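Local coordinates for protein tyrosyl-tRNA synthetase (Aeropyrum pernix, PDB 2CYA) that attaches tyrosine to its cognate tRNA in two steps, probably first activating the amino acid with ATP and then transferring it to the acceptor end, at residues 73-78 against 114-119. Sequence-based numbering, arbitrary orientation.
Sequences EATWHA and FVDAEE
Trp76 turns the edge of its indole to the carboxylate of Glu118, NE1 giving a nearly straight hydrogen bond to OE1 (3.0 Å, 169°), with the ring and carboxylate planes almost perpendicular; the indole also packs on Ile131 of the second subunit. The contact lies where two neighbouring parallel strands of the class I synthetase Rossmann-fold sheet, 68-73 and edge strand 113-116, each run into a helix. Glu73 N donates a hydrogen bond to Val115 O (2.7 Å), and Glu73 O accepts from Ala117 N and Thr75 N on opposite faces of its carbonyl plane, the latter bond closing an inverse gamma turn centred on Ala74. The CB of Ala117 sits against this turn, 3.8 Å from Thr75 OG1. An alanine in place of Trp76 would probably leave Glu118 OE1 without its indole donor and open a gap beside Ile131. The CB atoms of Glu73 and Asp116 leave the strands on the same face of the sheet; water 1 donates to Glu73 OE1 and Asp116 OD2, probably easing their repulsion, and Arg99 forms a salt bridge with Glu73 OE2. With CG anti to its backbone N (chi1 -176°), Asp116 N-caps helix 117-121: OD1 accepts from Glu118 N at 2.7 Å and also takes a hydrogen bond from water 2.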
loop_
_atom_site.group_PDB
_atom_site.type_symbol
_atom_site.label_atom_id
_atom_site.label_comp_id
_atom_site.label_asym_id
_atom_site.label_seq_id
_atom_site.Cartn_x
_atom_site.Cartn_y
_atom_site.Cartn_z
ATOM N N GLU A 73 12.812 6.849 -11.825
ATOM C CA GLU A 73 11.885 7.918 -12.181
ATOM C C GLU A 73 10.658 7.544 -11.366
ATOM O O GLU A 73 9.872 6.704 -11.780
ATOM C CB GLU A 73 11.624 7.885 -13.695
ATOM C CG GLU A 73 12.942 8.109 -14.444
ATOM C CD GLU A 73 12.886 7.859 -15.928
ATOM O OE1 GLU A 73 11.984 7.118 -16.386
ATOM O OE2 GLU A 73 13.776 8.392 -16.642
ATOM N N ALA A 74 10.534 8.159 -10.188
ATOM C CA ALA A 74 9.458 7.864 -9.236
ATOM C C ALA A 74 8.120 8.446 -9.652
ATOM O O ALA A 74 7.562 9.306 -8.959
ATOM C CB ALA A 74 9.847 8.380 -7.865
ATOM N N THR A 75 7.605 7.956 -10.775
ATOM C CA THR A 75 6.361 8.459 -11.326
ATOM C C THR A 75 5.144 8.237 -10.445
ATOM O O THR A 75 4.300 9.125 -10.338
ATOM C CB THR A 75 6.088 7.858 -12.719
ATOM O OG1 THR A 75 5.918 6.443 -12.605
ATOM C CG2 THR A 75 7.264 8.165 -13.676
ATOM N N TRP A 76 5.053 7.071 -9.807
ATOM C CA TRP A 76 3.913 6.797 -8.941
ATOM C C TRP A 76 3.955 7.702 -7.707
ATOM O O TRP A 76 2.924 8.143 -7.203
ATOM C CB TRP A 76 3.886 5.306 -8.553
ATOM C CG TRP A 76 3.346 4.446 -9.667
ATOM C CD1 TRP A 76 3.624 4.560 -11.001
ATOM C CD2 TRP A 76 2.429 3.349 -9.542
ATOM N NE1 TRP A 76 2.938 3.602 -11.716
ATOM C CE2 TRP A 76 2.193 2.850 -10.844
ATOM C CE3 TRP A 76 1.781 2.742 -8.458
ATOM C CZ2 TRP A 76 1.335 1.775 -11.089
ATOM C CZ3 TRP A 76 0.926 1.665 -8.703
ATOM C CH2 TRP A 76 0.714 1.196 -10.006
ATOM N N HIS A 77 5.156 8.003 -7.238
ATOM C CA HIS A 77 5.302 8.871 -6.084
ATOM C C HIS A 77 4.821 10.272 -6.460
ATOM O O HIS A 77 4.159 10.932 -5.669
ATOM C CB HIS A 77 6.771 8.931 -5.651
ATOM C CG HIS A 77 7.345 7.599 -5.289
ATOM N ND1 HIS A 77 7.520 7.195 -3.983
ATOM C CD2 HIS A 77 7.775 6.573 -6.064
ATOM C CE1 HIS A 77 8.038 5.981 -3.967
ATOM N NE2 HIS A 77 8.205 5.579 -5.215
ATOM N N ALA A 78 5.169 10.725 -7.667
ATOM C CA ALA A 78 4.773 12.061 -8.132
ATOM C C ALA A 78 3.251 12.099 -8.221
ATOM O O ALA A 78 2.604 13.101 -7.874
ATOM C CB ALA A 78 5.385 12.351 -9.509
ATOM N N PHE A 114 18.231 3.808 -16.102
ATOM C CA PHE A 114 17.028 4.572 -15.801
ATOM C C PHE A 114 15.874 3.590 -15.681
ATOM O O PHE A 114 15.687 2.738 -16.548
ATOM C CB PHE A 114 16.748 5.609 -16.894
ATOM C CG PHE A 114 17.672 6.793 -16.843
ATOM C CD1 PHE A 114 18.904 6.761 -17.487
ATOM C CD2 PHE A 114 17.320 7.930 -16.122
ATOM C CE1 PHE A 114 19.779 7.851 -17.417
ATOM C CE2 PHE A 114 18.183 9.030 -16.041
ATOM C CZ PHE A 114 19.412 8.987 -16.692
ATOM N N VAL A 115 15.124 3.710 -14.588
ATOM C CA VAL A 115 14.007 2.820 -14.283
ATOM C C VAL A 115 12.758 3.622 -13.978
ATOM O O VAL A 115 12.785 4.525 -13.130
ATOM C CB VAL A 115 14.320 1.969 -13.021
ATOM C CG1 VAL A 115 13.303 0.854 -12.846
ATOM C CG2 VAL A 115 15.707 1.420 -13.105
ATOM N N ASP A 116 11.674 3.305 -14.668
ATOM C CA ASP A 116 10.379 3.956 -14.424
ATOM C C ASP A 116 9.722 3.161 -13.278
ATOM O O ASP A 116 9.739 1.934 -13.287
ATOM C CB ASP A 116 9.495 3.872 -15.683
ATOM C CG ASP A 116 8.172 4.616 -15.527
ATOM O OD1 ASP A 116 7.436 4.354 -14.548
ATOM O OD2 ASP A 116 7.869 5.468 -16.381
ATOM N N ALA A 117 9.164 3.843 -12.285
ATOM C CA ALA A 117 8.522 3.147 -11.165
ATOM C C ALA A 117 7.519 2.079 -11.645
ATOM O O ALA A 117 7.236 1.114 -10.934
ATOM C CB ALA A 117 7.816 4.158 -10.276
ATOM N N GLU A 118 6.987 2.256 -12.851
ATOM C CA GLU A 118 6.025 1.309 -13.404
ATOM C C GLU A 118 6.571 -0.111 -13.475
ATOM O O GLU A 118 5.816 -1.075 -13.330
ATOM C CB GLU A 118 5.595 1.735 -14.809
ATOM C CG GLU A 118 4.353 1.025 -15.293
ATOM C CD GLU A 118 3.190 1.974 -15.499
ATOM O OE1 GLU A 118 2.941 2.852 -14.630
ATOM O OE2 GLU A 118 2.517 1.836 -16.539
ATOM N N GLU A 119 7.872 -0.246 -13.707
ATOM C CA GLU A 119 8.483 -1.563 -13.786
ATOM C C GLU A 119 8.440 -2.223 -12.417
ATOM O O GLU A 119 8.283 -3.430 -12.315
ATOM C CB GLU A 119 9.936 -1.477 -14.272
ATOM C CG GLU A 119 10.111 -0.690 -15.562
ATOM C CD GLU A 119 11.571 -0.602 -16.012
ATOM O OE1 GLU A 119 11.910 0.384 -16.715
ATOM O OE2 GLU A 119 12.365 -1.517 -15.668
HETATM O O HOH W 1 9.497 7.682 -16.798
HETATM O O HOH W 2 5.053 5.388 -15.424
#